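AAR187Cp (Eremothecium gossypii, PDB 3ZIL) probably regulates sister chromatid cohesion as a Wapl-family partner of cohesin, this chain being its helical C-terminal Wap1 domain. Local coordinates at residues T76-C88 with F111-I125. Sequence-based numbering, arbitrary orientation.
Sequences TDPKQKVTSLLQC and FILPLATDEVFPKKI
Three acceptors grip the ammonium of K81: its NZ forms a salt bridge with D118 OD2 at 3.1 Å, bonds back to P78 O at 3.0 Å, and donates to a water that in turn donates hydrogen bonds to L115 O and D118 O. D118 OD2 is met from above the carboxylate plane, 46° out of it. A bend at chi2 (-76°) swings the lysine chain back alongside the D77–Q80 turn, bringing NZ to P78 O, while its CB sits 3.5 Å from P122 CD. Cutting this side chain back to an alanine is likely to leave the D118 carboxylate without its charge mate and to take from P78 O and the water the N-H donor described here. The contact ties the turn leading into helix 81-93, and its first turns, to the end of helix 108-116 and the loop after it, within the all-helical Wap1 domain; helix 129-141 meets V82, F121 and I125 through Y135, and helix 147-158 covers C88 and L115. Next along, the F111 ring is sandwiched: T76 CB makes a CH-pi contact 3.7 Å from the ring centroid, and L115 CD1 lies against the opposite face, towards the rim. P78 N comes in at the edge of that ring, and P78 CB packs on P114 CB at 3.8 Å. At the other end, the F121 ring takes P122 CD over one face and presents its edge to K81 O, with L85 CD2 3.7 Å from F121 CZ. Beyond it, V82 CG1 reaches I125 CD1 at 3.9 Å, the two side chains crossing at about a right angle.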
loop_
_atom_site.group_PDB
_atom_site.type_symbol
_atom_site.label_atom_id
_atom_site.label_comp_id
_atom_site.label_asym_id
_atom_site.label_seq_id
_atom_site.Cartn_x
_atom_site.Cartn_y
_atom_site.Cartn_z
ATOM N N THR A 76 25.901 -3.434 -5.847
ATOM C CA THR A 76 24.606 -2.770 -6.098
ATOM C C THR A 76 24.843 -1.347 -5.589
ATOM O O THR A 76 25.552 -1.133 -4.603
ATOM C CB THR A 76 23.477 -3.427 -5.320
ATOM O OG1 THR A 76 23.894 -3.549 -3.975
ATOM C CG2 THR A 76 23.184 -4.866 -5.773
ATOM N N ASP A 77 24.331 -0.369 -6.301
ATOM C CA ASP A 77 24.425 1.006 -5.868
ATOM C C ASP A 77 23.219 1.714 -6.476
ATOM O O ASP A 77 23.113 1.759 -7.690
ATOM C CB ASP A 77 25.746 1.616 -6.415
ATOM C CG ASP A 77 25.928 3.079 -6.033
ATOM O OD1 ASP A 77 24.975 3.756 -5.597
ATOM O OD2 ASP A 77 27.038 3.565 -6.218
ATOM N N PRO A 78 22.286 2.227 -5.629
ATOM C CA PRO A 78 21.119 2.913 -6.174
ATOM C C PRO A 78 21.435 4.201 -6.945
ATOM O O PRO A 78 20.595 4.665 -7.713
ATOM C CB PRO A 78 20.255 3.183 -4.946
ATOM C CG PRO A 78 21.208 3.313 -3.841
ATOM C CD PRO A 78 22.364 2.382 -4.153
ATOM N N LYS A 79 22.651 4.728 -6.808
ATOM C CA LYS A 79 23.060 5.901 -7.592
ATOM C C LYS A 79 23.431 5.539 -9.028
ATOM O O LYS A 79 23.473 6.409 -9.871
ATOM C CB LYS A 79 24.223 6.660 -6.928
ATOM C CG LYS A 79 23.808 7.459 -5.693
ATOM C CD LYS A 79 25.051 7.739 -4.847
ATOM C CE LYS A 79 24.712 8.548 -3.616
ATOM N NZ LYS A 79 25.823 8.419 -2.611
ATOM N N GLN A 80 23.676 4.263 -9.316
ATOM C CA GLN A 80 24.024 3.902 -10.705
ATOM C C GLN A 80 22.763 3.440 -11.335
ATOM O O GLN A 80 22.393 2.278 -11.204
ATOM C CB GLN A 80 25.141 2.853 -10.754
ATOM C CG GLN A 80 26.439 3.447 -10.177
ATOM C CD GLN A 80 27.523 2.449 -9.825
ATOM O OE1 GLN A 80 27.431 1.242 -10.074
ATOM N NE2 GLN A 80 28.573 2.957 -9.233
ATOM N N LYS A 81 22.087 4.355 -12.015
ATOM C CA LYS A 81 20.691 4.065 -12.396
ATOM C C LYS A 81 20.570 3.026 -13.504
ATOM O O LYS A 81 19.656 2.205 -13.462
ATOM C CB LYS A 81 19.942 5.315 -12.774
ATOM C CG LYS A 81 19.803 6.351 -11.671
ATOM C CD LYS A 81 18.720 5.836 -10.709
ATOM C CE LYS A 81 18.534 6.788 -9.561
ATOM N NZ LYS A 81 18.025 5.973 -8.450
ATOM N N VAL A 82 21.496 3.031 -14.486
ATOM C CA VAL A 82 21.330 2.171 -15.633
ATOM C C VAL A 82 21.653 0.727 -15.211
ATOM O O VAL A 82 20.899 -0.184 -15.496
ATOM C CB VAL A 82 22.155 2.597 -16.900
ATOM C CG1 VAL A 82 22.093 1.460 -17.930
ATOM C CG2 VAL A 82 21.632 3.888 -17.488
ATOM N N THR A 83 22.695 0.570 -14.404
ATOM C CA THR A 83 23.080 -0.737 -13.905
ATOM C C THR A 83 21.943 -1.301 -13.045
ATOM O O THR A 83 21.596 -2.478 -13.154
ATOM C CB THR A 83 24.390 -0.613 -13.141
ATOM O OG1 THR A 83 25.417 -0.268 -14.086
ATOM C CG2 THR A 83 24.793 -1.891 -12.468
ATOM N N SER A 84 21.388 -0.443 -12.200
ATOM C CA SER A 84 20.264 -0.817 -11.277
ATOM C C SER A 84 18.996 -1.311 -12.012
ATOM O O SER A 84 18.342 -2.298 -11.614
ATOM C CB SER A 84 20.002 0.431 -10.431
ATOM O OG SER A 84 21.010 0.504 -9.453
ATOM N N LEU A 85 18.677 -0.625 -13.110
ATOM C CA LEU A 85 17.658 -1.061 -14.027
ATOM C C LEU A 85 17.890 -2.450 -14.637
ATOM O O LEU A 85 16.981 -3.290 -14.662
ATOM C CB LEU A 85 17.466 -0.052 -15.132
ATOM C CG LEU A 85 16.164 -0.357 -15.929
ATOM C CD1 LEU A 85 14.890 -0.242 -15.068
ATOM C CD2 LEU A 85 16.058 0.536 -17.180
ATOM N N LEU A 86 19.098 -2.675 -15.170
ATOM C CA LEU A 86 19.475 -3.965 -15.677
ATOM C C LEU A 86 19.351 -5.028 -14.584
ATOM O O LEU A 86 18.957 -6.145 -14.869
ATOM C CB LEU A 86 20.945 -3.902 -16.170
ATOM C CG LEU A 86 21.258 -2.851 -17.228
ATOM C CD1 LEU A 86 22.755 -2.788 -17.666
ATOM C CD2 LEU A 86 20.317 -3.009 -18.415
ATOM N N GLN A 87 19.751 -4.691 -13.342
ATOM C CA GLN A 87 19.741 -5.648 -12.278
ATOM C C GLN A 87 18.305 -5.957 -11.920
ATOM O O GLN A 87 18.050 -7.100 -11.558
ATOM C CB GLN A 87 20.470 -5.150 -10.999
ATOM C CG GLN A 87 21.990 -5.098 -11.232
ATOM C CD GLN A 87 22.718 -4.365 -10.135
ATOM O OE1 GLN A 87 22.436 -3.200 -9.863
ATOM N NE2 GLN A 87 23.749 -5.009 -9.575
ATOM N N CYS A 88 17.421 -4.962 -11.945
ATOM C CA CYS A 88 15.972 -5.269 -11.678
ATOM C C CYS A 88 15.391 -6.249 -12.780
ATOM O O CYS A 88 14.655 -7.150 -12.445
ATOM C CB CYS A 88 15.141 -4.010 -11.695
ATOM S SG CYS A 88 15.416 -2.826 -10.371
ATOM N N PHE A 111 19.186 -0.577 -1.109
ATOM C CA PHE A 111 19.258 -0.614 -2.598
ATOM C C PHE A 111 17.825 -0.491 -3.114
ATOM O O PHE A 111 17.484 0.444 -3.788
ATOM C CB PHE A 111 19.860 -1.983 -3.064
ATOM C CG PHE A 111 19.889 -2.197 -4.565
ATOM C CD1 PHE A 111 20.508 -1.271 -5.410
ATOM C CD2 PHE A 111 19.388 -3.379 -5.117
ATOM C CE1 PHE A 111 20.537 -1.472 -6.774
ATOM C CE2 PHE A 111 19.405 -3.606 -6.495
ATOM C CZ PHE A 111 20.002 -2.640 -7.330
ATOM N N ILE A 112 17.006 -1.469 -2.767
ATOM C CA ILE A 112 15.663 -1.555 -3.318
ATOM C C ILE A 112 14.828 -0.338 -2.868
ATOM O O ILE A 112 14.204 0.283 -3.707
ATOM C CB ILE A 112 14.978 -2.867 -2.901
ATOM C CG1 ILE A 112 15.587 -4.070 -3.646
ATOM C CG2 ILE A 112 13.463 -2.833 -3.101
ATOM C CD1 ILE A 112 15.336 -4.149 -5.170
ATOM N N LEU A 113 14.768 -0.046 -1.560
ATOM C CA LEU A 113 13.920 1.076 -1.054
ATOM C C LEU A 113 14.354 2.400 -1.677
ATOM O O LEU A 113 13.534 3.118 -2.226
ATOM C CB LEU A 113 13.884 1.143 0.513
ATOM C CG LEU A 113 13.396 2.437 1.216
ATOM C CD1 LEU A 113 11.984 2.838 0.759
ATOM C CD2 LEU A 113 13.458 2.361 2.752
ATOM N N PRO A 114 15.676 2.684 -1.691
ATOM C CA PRO A 114 16.096 3.904 -2.403
ATOM C C PRO A 114 15.690 3.962 -3.827
ATOM O O PRO A 114 15.222 5.030 -4.306
ATOM C CB PRO A 114 17.646 3.842 -2.322
ATOM C CG PRO A 114 17.871 3.251 -1.003
ATOM C CD PRO A 114 16.805 2.132 -0.916
ATOM N N LEU A 115 15.929 2.890 -4.580
ATOM C CA LEU A 115 15.489 2.904 -5.945
ATOM C C LEU A 115 13.962 3.079 -6.028
ATOM O O LEU A 115 13.443 3.868 -6.880
ATOM C CB LEU A 115 15.830 1.600 -6.619
ATOM C CG LEU A 115 17.276 1.267 -7.006
ATOM C CD1 LEU A 115 17.243 -0.148 -7.624
ATOM C CD2 LEU A 115 17.690 2.388 -7.912
ATOM N N ALA A 116 13.229 2.353 -5.202
ATOM C CA ALA A 116 11.709 2.442 -5.264
ATOM C C ALA A 116 11.096 3.840 -5.122
ATOM O O ALA A 116 9.941 4.080 -5.588
ATOM C CB ALA A 116 11.074 1.531 -4.241
ATOM N N THR A 117 11.824 4.714 -4.415
ATOM C CA THR A 117 11.373 6.042 -3.984
ATOM C C THR A 117 12.109 7.211 -4.661
ATOM O O THR A 117 11.951 8.348 -4.266
ATOM C CB THR A 117 11.429 6.171 -2.440
ATOM O OG1 THR A 117 12.712 5.815 -1.970
ATOM C CG2 THR A 117 10.416 5.223 -1.777
ATOM N N ASP A 118 12.872 6.933 -5.727
ATOM C CA ASP A 118 13.515 7.984 -6.464
ATOM C C ASP A 118 13.035 7.977 -7.944
ATOM O O ASP A 118 13.515 7.160 -8.755
ATOM C CB ASP A 118 15.023 7.775 -6.364
ATOM C CG ASP A 118 15.805 8.840 -7.097
ATOM O OD1 ASP A 118 15.237 9.854 -7.648
ATOM O OD2 ASP A 118 16.980 8.600 -7.230
ATOM N N GLU A 119 12.183 8.939 -8.297
ATOM C CA GLU A 119 11.585 9.028 -9.638
ATOM C C GLU A 119 12.544 9.541 -10.739
ATOM O O GLU A 119 12.213 9.531 -11.912
ATOM C CB GLU A 119 10.272 9.871 -9.678
ATOM C CG GLU A 119 9.188 9.668 -8.588
ATOM C CD GLU A 119 9.474 10.457 -7.272
ATOM O OE1 GLU A 119 10.572 10.371 -6.745
ATOM O OE2 GLU A 119 8.593 11.096 -6.690
ATOM N N VAL A 120 13.722 9.974 -10.386
ATOM C CA VAL A 120 14.564 10.579 -11.417
ATOM C C VAL A 120 15.313 9.486 -12.092
ATOM O O VAL A 120 15.947 8.658 -11.420
ATOM C CB VAL A 120 15.622 11.509 -10.837
ATOM C CG1 VAL A 120 14.969 12.790 -10.334
ATOM C CG2 VAL A 120 16.544 10.767 -9.833
ATOM N N PHE A 121 15.152 9.397 -13.397
ATOM C CA PHE A 121 15.834 8.361 -14.152
ATOM C C PHE A 121 16.507 9.014 -15.366
ATOM O O PHE A 121 15.851 9.779 -16.053
ATOM C CB PHE A 121 14.865 7.245 -14.547
ATOM C CG PHE A 121 15.583 6.000 -14.940
ATOM C CD1 PHE A 121 16.117 5.171 -13.972
ATOM C CD2 PHE A 121 15.808 5.694 -16.292
ATOM C CE1 PHE A 121 16.826 4.019 -14.349
ATOM C CE2 PHE A 121 16.557 4.594 -16.651
ATOM C CZ PHE A 121 17.080 3.765 -15.686
ATOM N N PRO A 122 17.805 8.723 -15.634
ATOM C CA PRO A 122 18.404 9.394 -16.816
ATOM C C PRO A 122 17.744 9.010 -18.146
ATOM O O PRO A 122 17.352 7.846 -18.354
ATOM C CB PRO A 122 19.856 8.851 -16.836
ATOM C CG PRO A 122 19.769 7.528 -16.084
ATOM C CD PRO A 122 18.770 7.803 -14.983
ATOM N N LYS A 123 17.640 9.967 -19.054
ATOM C CA LYS A 123 17.078 9.699 -20.377
ATOM C C LYS A 123 18.150 9.328 -21.410
ATOM O O LYS A 123 17.806 8.853 -22.494
ATOM C CB LYS A 123 16.349 10.948 -20.844
ATOM C CG LYS A 123 14.833 10.877 -20.785
ATOM C CD LYS A 123 14.213 12.087 -21.504
ATOM C CE LYS A 123 14.560 13.421 -20.826
ATOM N NZ LYS A 123 14.186 14.569 -21.706
ATOM N N LYS A 124 19.429 9.567 -21.110
ATOM C CA LYS A 124 20.552 9.146 -21.968
ATOM C C LYS A 124 21.509 8.130 -21.280
ATOM O O LYS A 124 21.663 8.124 -20.047
ATOM C CB LYS A 124 21.402 10.371 -22.320
ATOM C CG LYS A 124 20.676 11.563 -22.896
ATOM C CD LYS A 124 21.688 12.532 -23.491
ATOM C CE LYS A 124 21.132 13.224 -24.729
ATOM N NZ LYS A 124 22.113 14.212 -25.295
ATOM N N ILE A 125 22.174 7.289 -22.073
ATOM C CA ILE A 125 23.245 6.440 -21.540
ATOM C C ILE A 125 24.592 7.003 -22.073
ATOM O O ILE A 125 24.694 7.329 -23.259
ATOM C CB ILE A 125 22.983 4.890 -21.768
ATOM C CG1 ILE A 125 24.122 4.034 -21.213
ATOM C CG2 ILE A 125 22.758 4.494 -23.226
ATOM C CD1 ILE A 125 23.867 2.544 -21.286
HETATM O O HOH W 1 15.264 4.878 -8.803
#